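Local atomic coordinates of xyloglucan-specific endo-beta-1,4-glucanase BoGH9A (Bacteroides ovatus, PDB entry 6DHT), a protein that cleaves internal beta-1,4-glucosidic linkages in the backbone of xyloglucan, releasing xyloglucan oligosaccharides. Residues Asp109-Ser114 against Ala555-Leu560; Ala136-Asn141 against Gly170-Tyr175; Asp195-Gln200 against Leu560-Asp565; Phe244-Gly247 against Asp253-Gln256; Gly418-Pro423 against Ala467-Asp472. One frame throughout, in Å; residues are numbered along the deposited sequence. Where two conformers were deposited one is given.

Contact 1: residues Asp109-Ser114 against Ala555-Leu560. With EDO (1,2-ethanediol), chain G.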
# COMPACT_ATOMS: atom_id res chain seq x y z
N ASP A 109 -4.51 2.31 -11.53
CA ASP A 109 -3.65 1.67 -12.51
C ASP A 109 -2.21 2.10 -12.32
O ASP A 109 -1.30 1.26 -12.35
CB ASP A 109 -4.11 2.01 -13.95
CG ASP A 109 -5.43 1.35 -14.34
OD1 ASP A 109 -6.05 0.64 -13.53
OD2 ASP A 109 -5.85 1.57 -15.49
N ALA A 110 -1.99 3.39 -12.14
CA ALA A 110 -0.62 3.88 -11.92
C ALA A 110 0.03 3.31 -10.65
O ALA A 110 1.21 2.98 -10.63
CB ALA A 110 -0.59 5.40 -11.88
N ALA A 111 -0.76 3.23 -9.59
CA ALA A 111 -0.29 2.68 -8.32
C ALA A 111 0.17 1.24 -8.48
O ALA A 111 1.19 0.82 -7.91
CB ALA A 111 -1.37 2.80 -7.28
N LEU A 112 -0.57 0.45 -9.26
CA LEU A 112 -0.16 -0.92 -9.54
C LEU A 112 1.04 -0.97 -10.47
O LEU A 112 1.96 -1.79 -10.26
CB LEU A 112 -1.36 -1.67 -10.13
CG LEU A 112 -1.11 -3.14 -10.45
CD1 LEU A 112 -0.63 -3.94 -9.24
CD2 LEU A 112 -2.39 -3.75 -10.99
N LYS A 113 1.06 -0.11 -11.47
CA LYS A 113 2.14 -0.09 -12.44
C LYS A 113 3.47 0.33 -11.79
O LYS A 113 4.54 0.01 -12.32
CB LYS A 113 1.76 0.84 -13.59
CG LYS A 113 2.69 0.91 -14.77
CD LYS A 113 2.93 -0.42 -15.45
CE LYS A 113 3.72 -0.21 -16.76
NZ LYS A 113 2.96 0.49 -17.83
N SER A 114 3.41 1.03 -10.66
CA SER A 114 4.64 1.39 -9.95
C SER A 114 5.48 0.17 -9.62
O SER A 114 6.72 0.24 -9.62
CB SER A 114 4.30 2.15 -8.66
OG SER A 114 3.80 1.29 -7.64
N ALA A 555 1.16 -0.42 -1.82
CA ALA A 555 0.18 -1.49 -1.67
C ALA A 555 -1.09 -0.91 -1.08
O ALA A 555 -2.19 -1.26 -1.50
CB ALA A 555 0.73 -2.59 -0.78
N ALA A 556 -0.93 -0.01 -0.11
CA ALA A 556 -2.07 0.67 0.50
C ALA A 556 -2.82 1.50 -0.53
O ALA A 556 -4.05 1.53 -0.57
CB ALA A 556 -1.62 1.54 1.65
N LEU A 557 -2.07 2.24 -1.34
CA LEU A 557 -2.70 3.03 -2.40
C LEU A 557 -3.44 2.17 -3.41
O LEU A 557 -4.56 2.48 -3.79
CB LEU A 557 -1.63 3.86 -3.11
CG LEU A 557 -2.09 4.75 -4.25
CD1 LEU A 557 -3.10 5.80 -3.75
CD2 LEU A 557 -0.91 5.41 -4.93
N VAL A 558 -2.83 1.08 -3.86
CA VAL A 558 -3.54 0.16 -4.76
C VAL A 558 -4.81 -0.36 -4.10
O VAL A 558 -5.88 -0.41 -4.72
CB VAL A 558 -2.64 -1.04 -5.11
CG1 VAL A 558 -3.45 -2.18 -5.74
CG2 VAL A 558 -1.51 -0.66 -6.05
N ALA A 559 -4.69 -0.73 -2.83
CA ALA A 559 -5.85 -1.25 -2.09
C ALA A 559 -7.01 -0.26 -2.05
O ALA A 559 -8.14 -0.62 -2.40
CB ALA A 559 -5.47 -1.65 -0.67
N LEU A 560 -6.73 0.98 -1.66
CA LEU A 560 -7.83 1.95 -1.49
C LEU A 560 -8.31 2.48 -2.84
O LEU A 560 -9.50 2.55 -3.09
CB LEU A 560 -7.47 3.11 -0.54
CG LEU A 560 -8.70 3.93 -0.16
CD1 LEU A 560 -9.84 3.09 0.49
CD2 LEU A 560 -8.28 5.06 0.75
C1 EDO G . -0.40 2.51 -17.56
O1 EDO G . 0.98 2.86 -17.76
C2 EDO G . -0.69 2.41 -16.06
O2 EDO G . -0.49 3.68 -15.40
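Ala111 and Val558 face each other where helix 105-117 meets helix 551-567, two helices of the (alpha/alpha)6 barrel that forms the catalytic domain of glycosyl hydrolase family 9. The short helical segments run roughly antiparallel, with 148° between their directions, and their axes come within 8.5 Å. A small residue suits such a close approach: Ala111 places just one methyl group between the backbones. Two side chains of the partner helix meet that methyl. Val558 brings its CG2 to 3.7 Å from Ala111 CB, and Leu557 reaches the same CB with a single branch. The valine methyl also rests against the main chain, 3.5 Å from Ala111 C and equally near Leu112 N, so it sits on the peptide that joins the two residues. This follows from the valine torsion: CG1 is anti to the backbone N (chi1 165°), and CG2 is the branch left to meet helix 105-117. No hydrogen bond crosses here, and the touching residues are all buried. Met186 of helix 176-192 packs on Val558, and Ile474 of helix 461-474 packs on Leu557. The carbonyl of Ala111 is nevertheless used, since Asn554 ND2 donates to its oxygen. On the leucine side the closest approach is that of the CD2 branch, with Leu557 CD2 3.5 Å from Ala111 CB.

Contact 2: residues Ala136-Asn141 against Gly170-Tyr175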
# COMPACT_ATOMS: atom_id res chain seq x y z
N ALA A 136 18.24 -3.91 -17.62
CA ALA A 136 18.14 -4.77 -16.46
C ALA A 136 19.19 -4.39 -15.40
O ALA A 136 20.32 -3.97 -15.71
CB ALA A 136 18.30 -6.21 -16.88
N GLY A 137 18.81 -4.53 -14.13
CA GLY A 137 19.71 -4.32 -13.02
C GLY A 137 19.47 -5.33 -11.91
O GLY A 137 18.41 -5.94 -11.83
N HIS A 138 20.47 -5.53 -11.05
CA HIS A 138 20.40 -6.48 -9.94
C HIS A 138 19.89 -7.88 -10.34
O HIS A 138 18.82 -8.33 -9.91
CB HIS A 138 19.59 -5.91 -8.78
CG HIS A 138 20.23 -4.72 -8.15
ND1 HIS A 138 19.96 -3.43 -8.56
CD2 HIS A 138 21.17 -4.62 -7.18
CE1 HIS A 138 20.68 -2.58 -7.84
NE2 HIS A 138 21.42 -3.28 -6.99
N PRO A 139 20.66 -8.59 -11.17
CA PRO A 139 20.26 -9.95 -11.55
C PRO A 139 20.11 -10.87 -10.34
O PRO A 139 19.27 -11.76 -10.37
CB PRO A 139 21.42 -10.40 -12.45
CG PRO A 139 22.54 -9.50 -12.11
CD PRO A 139 21.92 -8.19 -11.81
N ASP A 140 20.89 -10.63 -9.29
CA ASP A 140 20.81 -11.39 -8.05
C ASP A 140 20.90 -12.90 -8.31
O ASP A 140 20.26 -13.71 -7.63
CB ASP A 140 19.53 -11.01 -7.28
CG ASP A 140 19.62 -9.63 -6.64
OD1 ASP A 140 20.74 -9.07 -6.54
OD2 ASP A 140 18.58 -9.05 -6.22
N ASN A 141 21.74 -13.26 -9.29
CA ASN A 141 22.04 -14.66 -9.59
C ASN A 141 23.31 -15.13 -8.90
O ASN A 141 23.63 -16.32 -8.92
CB ASN A 141 22.17 -14.86 -11.10
CG ASN A 141 23.06 -13.81 -11.76
OD1 ASN A 141 23.76 -13.05 -11.09
ND2 ASN A 141 23.02 -13.76 -13.09
N GLY A 170 12.91 3.34 -1.73
CA GLY A 170 13.92 4.22 -2.26
C GLY A 170 15.29 3.57 -2.36
O GLY A 170 16.19 4.16 -2.99
N ASP A 171 15.45 2.41 -1.74
CA ASP A 171 16.67 1.58 -1.80
C ASP A 171 16.47 0.36 -2.71
O ASP A 171 15.34 0.10 -3.19
CB ASP A 171 17.10 1.11 -0.40
CG ASP A 171 16.13 0.16 0.24
OD1 ASP A 171 14.95 0.57 0.40
OD2 ASP A 171 16.57 -0.96 0.60
N TYR A 172 17.52 -0.43 -2.91
CA TYR A 172 17.54 -1.49 -3.91
C TYR A 172 17.56 -2.90 -3.32
O TYR A 172 17.81 -3.86 -4.03
CB TYR A 172 18.76 -1.29 -4.81
CG TYR A 172 18.77 -0.08 -5.72
CD1 TYR A 172 17.66 0.28 -6.49
CD2 TYR A 172 19.92 0.71 -5.84
CE1 TYR A 172 17.70 1.36 -7.34
CE2 TYR A 172 19.97 1.78 -6.67
CZ TYR A 172 18.86 2.15 -7.43
OH TYR A 172 18.85 3.22 -8.29
N ASN A 173 17.26 -3.03 -2.03
CA ASN A 173 17.22 -4.32 -1.37
C ASN A 173 15.83 -4.95 -1.40
O ASN A 173 14.87 -4.26 -1.75
CB ASN A 173 17.75 -4.12 0.05
CG ASN A 173 19.13 -3.48 0.03
OD1 ASN A 173 20.08 -4.11 -0.43
ND2 ASN A 173 19.21 -2.21 0.41
N LYS A 174 15.73 -6.24 -1.11
CA LYS A 174 14.48 -6.98 -1.26
C LYS A 174 14.19 -7.67 0.06
O LYS A 174 15.03 -8.41 0.55
CB LYS A 174 14.60 -8.01 -2.38
CG LYS A 174 15.07 -7.39 -3.69
CD LYS A 174 15.04 -8.31 -4.87
CE LYS A 174 15.87 -9.56 -4.63
NZ LYS A 174 16.12 -10.30 -5.89
N TYR A 175 13.02 -7.45 0.64
CA TYR A 175 12.72 -7.86 2.00
C TYR A 175 11.48 -8.74 2.04
O TYR A 175 10.42 -8.35 1.52
CB TYR A 175 12.46 -6.65 2.86
CG TYR A 175 13.53 -5.56 2.86
CD1 TYR A 175 13.64 -4.67 1.79
CD2 TYR A 175 14.42 -5.38 3.93
CE1 TYR A 175 14.59 -3.64 1.77
CE2 TYR A 175 15.37 -4.36 3.92
CZ TYR A 175 15.45 -3.50 2.84
OH TYR A 175 16.40 -2.47 2.83
O HOH W 1 16.76 -9.90 -8.92
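The catalytic loop of this family 9 hydrolase, which carries the predicted nucleophile Asp171, is tied to the neighbouring loop 136-141 by two side-chain pairs: His138 with Tyr172, and Asp140 with Lys174. The two rings of the aromatic pair meet obliquely, their planes 39° apart, and the imidazole leads with one corner, His138 CE1 lying 3.8 Å from Tyr172 CG. His138 ND1 bonds to Tyr167 OH, and Tyr172 OH to Val249 O. The second pair is a salt bridge. Lys174 approaches Asp140 from the opposite direction, and its NZ meets Asp140 OD2 at 2.8 Å on the anti lone pair, the one facing away from OD1. The lysine chain is extended except for a bend at chi3 (-57°), which takes part in placing the ammonium there. Ser162 O and Lys164 O accept from the same NZ, while Arg258 NE holds Asp140 OD1, so this carboxylate lies between two cations that probably stabilise its charge. Within 170-175, Asp171 OD2 takes two bonds. Asn173 ND2 donates at 2.9 Å to its anti lone pair, nearly in the amide plane, and Tyr175 OH at 2.7 Å from the syn side, 30° out of the carboxylate plane. The two bonds probably hold the Asp171 carboxylate in its rotation. Asp171 closes the Asp-Ala-Gly-Asp sequence characteristic of the active-site cleft in family 9 (alpha/alpha)6 barrels.

Contact 3: residues Asp195-Gln200 against Leu560-Asp565. With EDO (1,2-ethanediol), chain H.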
# COMPACT_ATOMS: atom_id res chain seq x y z
N ASP A 195 -13.90 -9.23 -10.98
CA ASP A 195 -14.23 -8.71 -12.31
C ASP A 195 -13.42 -7.46 -12.62
O ASP A 195 -12.90 -7.30 -13.71
CB ASP A 195 -15.74 -8.40 -12.45
CG ASP A 195 -16.60 -9.63 -12.61
OD1 ASP A 195 -16.06 -10.74 -12.84
OD2 ASP A 195 -17.83 -9.45 -12.50
N TYR A 196 -13.31 -6.57 -11.63
CA TYR A 196 -12.56 -5.33 -11.80
C TYR A 196 -11.13 -5.62 -12.23
O TYR A 196 -10.62 -5.06 -13.20
CB TYR A 196 -12.55 -4.53 -10.49
CG TYR A 196 -11.86 -3.18 -10.58
CD1 TYR A 196 -12.55 -2.06 -11.00
CD2 TYR A 196 -10.52 -3.03 -10.26
CE1 TYR A 196 -11.94 -0.80 -11.09
CE2 TYR A 196 -9.89 -1.78 -10.34
CZ TYR A 196 -10.59 -0.69 -10.77
OH TYR A 196 -9.93 0.53 -10.83
N PHE A 197 -10.48 -6.51 -11.50
CA PHE A 197 -9.10 -6.83 -11.81
C PHE A 197 -8.92 -7.67 -13.06
O PHE A 197 -7.88 -7.61 -13.71
CB PHE A 197 -8.43 -7.43 -10.59
CG PHE A 197 -8.21 -6.43 -9.50
CD1 PHE A 197 -7.29 -5.40 -9.67
CD2 PHE A 197 -8.91 -6.50 -8.32
CE1 PHE A 197 -7.10 -4.44 -8.66
CE2 PHE A 197 -8.72 -5.54 -7.32
CZ PHE A 197 -7.81 -4.53 -7.50
N SER A 198 -9.94 -8.44 -13.43
CA SER A 198 -9.87 -9.21 -14.67
C SER A 198 -9.86 -8.30 -15.88
O SER A 198 -9.14 -8.55 -16.84
CB SER A 198 -11.04 -10.19 -14.75
OG SER A 198 -10.96 -10.93 -15.96
N ARG A 199 -10.61 -7.21 -15.80
CA ARG A 199 -10.72 -6.24 -16.89
C ARG A 199 -9.59 -5.21 -16.93
O ARG A 199 -9.35 -4.59 -17.96
CB ARG A 199 -12.04 -5.50 -16.79
CG ARG A 199 -13.26 -6.40 -16.95
CD ARG A 199 -14.52 -5.57 -16.95
NE ARG A 199 -15.71 -6.40 -17.09
CZ ARG A 199 -16.25 -6.77 -18.25
NH1 ARG A 199 -15.72 -6.36 -19.40
NH2 ARG A 199 -17.34 -7.53 -18.27
N GLN A 200 -8.92 -5.00 -15.81
CA GLN A 200 -7.87 -3.98 -15.72
C GLN A 200 -6.69 -4.35 -16.59
O GLN A 200 -6.16 -5.43 -16.46
CB GLN A 200 -7.44 -3.88 -14.27
CG GLN A 200 -6.38 -2.82 -13.97
CD GLN A 200 -5.84 -2.92 -12.56
OE1 GLN A 200 -5.58 -4.00 -12.05
NE2 GLN A 200 -5.63 -1.76 -11.94
N LEU A 560 -6.73 0.98 -1.66
CA LEU A 560 -7.83 1.95 -1.49
C LEU A 560 -8.31 2.48 -2.84
O LEU A 560 -9.50 2.55 -3.09
CB LEU A 560 -7.47 3.11 -0.54
CG LEU A 560 -8.70 3.93 -0.16
CD1 LEU A 560 -9.84 3.09 0.49
CD2 LEU A 560 -8.28 5.06 0.75
N ALA A 561 -7.39 2.86 -3.71
CA ALA A 561 -7.82 3.43 -4.99
C ALA A 561 -8.63 2.43 -5.83
O ALA A 561 -9.61 2.80 -6.47
CB ALA A 561 -6.65 3.91 -5.78
N SER A 562 -8.19 1.17 -5.85
CA SER A 562 -8.87 0.16 -6.66
C SER A 562 -10.24 -0.11 -6.11
O SER A 562 -11.20 -0.18 -6.87
CB SER A 562 -8.11 -1.14 -6.67
OG SER A 562 -6.78 -0.95 -7.16
N SER A 563 -10.35 -0.28 -4.80
CA SER A 563 -11.65 -0.57 -4.20
C SER A 563 -12.62 0.61 -4.31
O SER A 563 -13.80 0.40 -4.61
CB SER A 563 -11.52 -1.05 -2.76
OG SER A 563 -10.98 -0.07 -1.90
N LEU A 564 -12.15 1.84 -4.12
CA LEU A 564 -13.03 3.00 -4.27
C LEU A 564 -13.49 3.16 -5.71
O LEU A 564 -14.65 3.54 -5.97
CB LEU A 564 -12.33 4.28 -3.79
CG LEU A 564 -12.08 4.40 -2.30
CD1 LEU A 564 -11.42 5.71 -1.98
CD2 LEU A 564 -13.34 4.20 -1.45
N ASP A 565 -12.61 2.91 -6.68
CA ASP A 565 -13.01 2.94 -8.09
C ASP A 565 -14.00 1.81 -8.42
O ASP A 565 -15.06 2.05 -9.03
CB ASP A 565 -11.80 2.89 -9.00
CG ASP A 565 -12.13 3.20 -10.43
OD1 ASP A 565 -12.83 4.23 -10.69
OD2 ASP A 565 -11.68 2.47 -11.32
C1 EDO H . -7.91 -11.77 -18.91
O1 EDO H . -6.48 -11.84 -19.02
C2 EDO H . -8.28 -12.25 -17.51
O2 EDO H . -7.71 -11.34 -16.58
O HOH W 2 -4.81 -1.35 -9.19
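Tyr196 and Phe197 of helix 194-199 carry the close packing against Ser562 and Asp565 of helix 551-567. The short helical segments cross steeply, at 108°, with their axes 11.1 Å apart, and the two aromatic side chains span that distance. Tyr196 has CG anti to its main-chain nitrogen (chi1 -177°), which sends the phenol across to the other helix, where OH donates to Asp565 OD2 at 2.7 Å. The acceptor lies at the ring edge, in plane, and uses its anti lone pair; ring and carboxylate stand almost perpendicular, at 81°. Over one face of the same ring, toward its rim, sits the carbonyl oxygen of Ser562. Phe197 comes in beside it, CZ reaching 3.5 Å from Ser562 CB. The other side is looser. There a water joins the residue just past the helix, Gln200, to Ser562, accepting from Gln200 NE2 and donating to Ser562 OG, 2.9 Å from each; Gln200 NE2 also bonds to Asp109 OD1, and Ser562 OG to Val558 O. Farther out the helix meets solvent, and Ser198 O accepts from O2 of a 1,2-ethanediol at 3.1 Å. A phenylalanine in place of Tyr196 would probably leave Asp565 OD2 without its donor and the carboxylate freer to turn. Asp565 OD1 is bonded to Tyr26 OH, from the N-terminal Ig-like domain, so two phenol hydroxyls grip this buried carboxylate, and together they probably stabilise its negative charge.

Contact 4: residues Phe244-Gly247 against Asp253-Gln256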
# COMPACT_ATOMS: atom_id res chain seq x y z
N PHE A 244 25.66 -2.19 3.02
CA PHE A 244 25.27 -0.80 3.19
C PHE A 244 24.29 -0.38 2.09
O PHE A 244 24.32 -0.91 0.99
CB PHE A 244 26.49 0.14 3.09
CG PHE A 244 27.47 0.02 4.22
CD1 PHE A 244 27.23 0.63 5.44
CD2 PHE A 244 28.65 -0.69 4.05
CE1 PHE A 244 28.13 0.52 6.49
CE2 PHE A 244 29.57 -0.79 5.09
CZ PHE A 244 29.30 -0.19 6.31
N PHE A 245 23.49 0.62 2.38
CA PHE A 245 22.73 1.27 1.32
C PHE A 245 23.70 1.84 0.30
O PHE A 245 24.73 2.41 0.68
CB PHE A 245 21.87 2.40 1.87
CG PHE A 245 20.72 1.95 2.70
CD1 PHE A 245 19.75 1.10 2.17
CD2 PHE A 245 20.55 2.43 3.99
CE1 PHE A 245 18.66 0.70 2.94
CE2 PHE A 245 19.46 2.05 4.75
CZ PHE A 245 18.49 1.19 4.21
N GLU A 246 23.39 1.67 -0.97
CA GLU A 246 24.10 2.30 -2.06
C GLU A 246 23.87 3.80 -2.09
O GLU A 246 22.94 4.34 -1.49
CB GLU A 246 23.63 1.69 -3.40
CG GLU A 246 23.82 0.20 -3.52
CD GLU A 246 25.25 -0.25 -3.85
OE1 GLU A 246 26.21 0.52 -3.60
OE2 GLU A 246 25.41 -1.38 -4.37
N GLY A 247 24.74 4.51 -2.81
CA GLY A 247 24.49 5.90 -3.08
C GLY A 247 23.35 6.04 -4.07
O GLY A 247 22.72 5.03 -4.46
N ASP A 253 25.06 0.58 -12.06
CA ASP A 253 26.31 1.08 -11.46
C ASP A 253 26.53 0.60 -10.01
O ASP A 253 27.53 0.97 -9.36
CB ASP A 253 26.33 2.60 -11.56
CG ASP A 253 26.27 3.08 -13.00
OD1 ASP A 253 26.84 2.39 -13.87
OD2 ASP A 253 25.65 4.11 -13.28
N CYS A 254 25.63 -0.23 -9.51
CA CYS A 254 25.76 -0.77 -8.16
C CYS A 254 26.78 -1.90 -8.14
O CYS A 254 26.77 -2.75 -9.03
CB CYS A 254 24.41 -1.27 -7.65
SG CYS A 254 23.26 0.05 -7.28
N LYS A 255 27.66 -1.90 -7.15
CA LYS A 255 28.76 -2.85 -7.16
C LYS A 255 28.92 -3.65 -5.87
O LYS A 255 29.69 -4.60 -5.83
CB LYS A 255 30.06 -2.12 -7.51
CG LYS A 255 30.04 -1.60 -8.94
CD LYS A 255 31.23 -0.72 -9.28
CE LYS A 255 30.97 0.00 -10.61
NZ LYS A 255 30.29 -0.87 -11.63
N GLN A 256 28.21 -3.28 -4.81
CA GLN A 256 28.29 -4.04 -3.56
C GLN A 256 27.83 -5.48 -3.71
O GLN A 256 26.97 -5.80 -4.53
CB GLN A 256 27.48 -3.38 -2.45
CG GLN A 256 28.11 -2.17 -1.83
CD GLN A 256 27.34 -1.72 -0.60
OE1 GLN A 256 27.38 -2.37 0.45
NE2 GLN A 256 26.58 -0.65 -0.75
O HOH W 3 28.26 0.21 -5.25
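Glu246 and Cys254 face each other across two irregular loop segments, both part of the connection between strand 239-241 and strand 259-260, with their CA atoms 7.0 Å apart. The side chain of Gln256 does most of the joining. Extended beyond CG, it lays its amide alongside the backbone of Phe244 and uses both ends: OE1 accepts from Phe244 N at 3.1 Å, a fairly straight bond (161°) that falls on a lone pair in the carbonyl plane, and NE2 donates to Phe244 O at 2.9 Å, more bent and from above the carbonyl plane of Phe244. NE2 has a second acceptor, Glu246 OE1, 3.1 Å away. That bond lies in the amide plane of the glutamine but meets the carboxylate from above, the two groups standing 84° apart. Glu246 folds back at chi2 (-79°), bringing its carboxylate over Gln256 and Cys254; OE2 packs on Cys254 CB and accepts a weak bond from Gln256 N at 3.4 Å. A water links Glu246 OE1, 2.6 Å from it, to Lys255 N. Phe245 points away, its ring packing against the predicted nucleophile Asp171, and Arg499 NE holds Glu246 O. A leucine at Gln256 would probably leave Phe244 N without its acceptor and Glu246 OE1 without one of its donors. With OE1 on an N-H and NE2 between two oxygens, the bonding settles which way round the amide lies and lets one neutral group tie backbone to carboxylate.

Contact 5: residues Gly418-Pro423 against Ala467-Asp472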
# COMPACT_ATOMS: atom_id res chain seq x y z
N GLY A 418 -17.07 12.61 14.32
CA GLY A 418 -16.71 14.02 14.20
C GLY A 418 -16.04 14.38 12.89
O GLY A 418 -15.63 15.52 12.69
N ALA A 419 -15.93 13.42 11.98
CA ALA A 419 -15.23 13.67 10.72
C ALA A 419 -15.82 14.84 9.93
O ALA A 419 -15.08 15.53 9.25
CB ALA A 419 -15.18 12.39 9.87
N GLU A 420 -17.12 15.06 10.02
CA GLU A 420 -17.76 16.14 9.25
C GLU A 420 -17.48 17.54 9.77
O GLU A 420 -17.78 18.53 9.09
CB GLU A 420 -19.26 15.91 9.16
CG GLU A 420 -19.59 14.73 8.28
CD GLU A 420 -21.07 14.55 8.04
OE1 GLU A 420 -21.87 15.25 8.69
OE2 GLU A 420 -21.42 13.70 7.19
N GLN A 421 -16.94 17.63 10.98
CA GLN A 421 -16.61 18.91 11.59
C GLN A 421 -15.12 19.23 11.51
O GLN A 421 -14.68 20.31 11.94
CB GLN A 421 -17.04 18.95 13.06
CG GLN A 421 -18.52 19.15 13.28
CD GLN A 421 -19.34 17.96 12.91
OE1 GLN A 421 -19.21 16.90 13.52
NE2 GLN A 421 -20.17 18.11 11.88
N THR A 422 -14.33 18.31 10.98
CA THR A 422 -12.90 18.56 10.84
C THR A 422 -12.61 19.66 9.80
O THR A 422 -13.38 19.83 8.85
CB THR A 422 -12.12 17.26 10.48
OG1 THR A 422 -12.60 16.73 9.24
CG2 THR A 422 -12.26 16.22 11.59
N PRO A 423 -11.50 20.38 9.97
CA PRO A 423 -11.11 21.39 8.99
C PRO A 423 -11.03 20.88 7.56
O PRO A 423 -11.52 21.55 6.65
CB PRO A 423 -9.75 21.86 9.49
CG PRO A 423 -9.80 21.66 10.95
CD PRO A 423 -10.62 20.40 11.15
N ALA A 467 -14.27 6.76 3.61
CA ALA A 467 -13.13 6.24 2.89
C ALA A 467 -12.78 7.17 1.73
O ALA A 467 -11.60 7.48 1.51
CB ALA A 467 -13.39 4.84 2.40
N TYR A 468 -13.78 7.65 1.00
CA TYR A 468 -13.52 8.63 -0.07
C TYR A 468 -12.95 9.93 0.48
O TYR A 468 -12.11 10.54 -0.16
CB TYR A 468 -14.78 8.92 -0.91
CG TYR A 468 -15.19 7.82 -1.87
CD1 TYR A 468 -14.57 7.67 -3.12
CD2 TYR A 468 -16.28 7.01 -1.60
CE1 TYR A 468 -14.98 6.69 -4.02
CE2 TYR A 468 -16.67 6.01 -2.49
CZ TYR A 468 -16.04 5.88 -3.70
OH TYR A 468 -16.47 4.88 -4.57
N ARG A 469 -13.37 10.33 1.67
CA ARG A 469 -12.83 11.56 2.27
C ARG A 469 -11.32 11.45 2.49
O ARG A 469 -10.57 12.40 2.24
CB ARG A 469 -13.53 11.91 3.58
CG ARG A 469 -14.97 12.33 3.42
CD ARG A 469 -15.69 12.50 4.75
NE ARG A 469 -17.08 12.91 4.58
CZ ARG A 469 -18.01 12.80 5.52
NH1 ARG A 469 -17.71 12.30 6.72
NH2 ARG A 469 -19.24 13.19 5.28
N ASN A 470 -10.87 10.30 2.98
CA ASN A 470 -9.44 10.10 3.20
C ASN A 470 -8.67 10.08 1.89
O ASN A 470 -7.54 10.57 1.82
CB ASN A 470 -9.17 8.80 3.98
CG ASN A 470 -9.25 8.99 5.48
OD1 ASN A 470 -9.73 10.01 5.96
ND2 ASN A 470 -8.81 7.99 6.23
N MET A 471 -9.27 9.50 0.85
CA MET A 471 -8.66 9.59 -0.48
C MET A 471 -8.54 11.05 -0.96
O MET A 471 -7.50 11.44 -1.50
CB MET A 471 -9.38 8.69 -1.51
CG MET A 471 -8.73 8.73 -2.88
SD MET A 471 -6.99 8.15 -2.88
CE MET A 471 -7.35 6.43 -2.86
N ASP A 472 -9.59 11.85 -0.77
CA ASP A 472 -9.54 13.25 -1.16
C ASP A 472 -8.36 13.94 -0.47
O ASP A 472 -7.71 14.81 -1.07
CB ASP A 472 -10.82 13.95 -0.74
CG ASP A 472 -11.98 13.73 -1.71
OD1 ASP A 472 -11.95 12.87 -2.61
OD2 ASP A 472 -12.99 14.46 -1.57
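The guanidinium of Arg469 meets the carboxylate of Glu420 at its edge: OE2 lies near the guanidinium plane, 2.9 Å from NH2, while Ala419 CB approaches obliquely, 4.0 Å from NH1. The two flat groups are not coplanar. Their planes are 65° apart, so this is a one-oxygen salt bridge and not a paired, side-by-side one. The bond is reasonably straight, at 157°, and it reaches Glu420 OE2 from the anti side. Before it gets to the carboxylate, the glutamate chain passes close by the arginine head, with Glu420 CG 3.4 Å from both NH1 and NH2. Arg469 can extend this far from helix 461-474 because its chain is straight from CG to NE (chi3 180°). The rest of the head is engaged as well: NE makes a salt bridge with Glu30 OE1, and NH1 bonds to Asn466 OD1 on its own helix. Glutamates on two of its nitrogens probably balance the arginine charge. Segment 418-423 holds its shape through a turn of its own, with Gln421 N bonding to Gly418 O at 3.0 Å and Thr422 OG1 donating to Ala419 O at 2.8 Å. Glu30 and Tyr61, whose OH bonds to Gln421 O, both belong to the N-terminal Ig-like domain. The contact therefore belongs to the seam between Ig-like module and (alpha/alpha)6 catalytic barrel, an architecture found in family 9 enzymes that carry such a module.

Helix 551-567 is the common thread of contacts 1, 3 and 5. Contacts 1 and 3 both use it, share Leu560 and lie 10 Å apart between centres. Contact 5 joins them through helix 461-474, where Met471 CE packs 3.9 Å from Leu560 CG and Tyr468 OH comes within 2.7 Å of Leu564 O. Contacts 2 and 4 form the second group, with centres also 10 Å apart, at the active site: His138 NE2 is 3.7 Å from Cys254 CB, and Tyr172 CD2 packs 3.7 Å from Cys254 SG. No atoms touch between the groups; the nearest, in contacts 1 and 2, are about 10 Å apart, while contacts 4 and 5, with centres 42 Å apart, lie on opposite sides of the chain's centre.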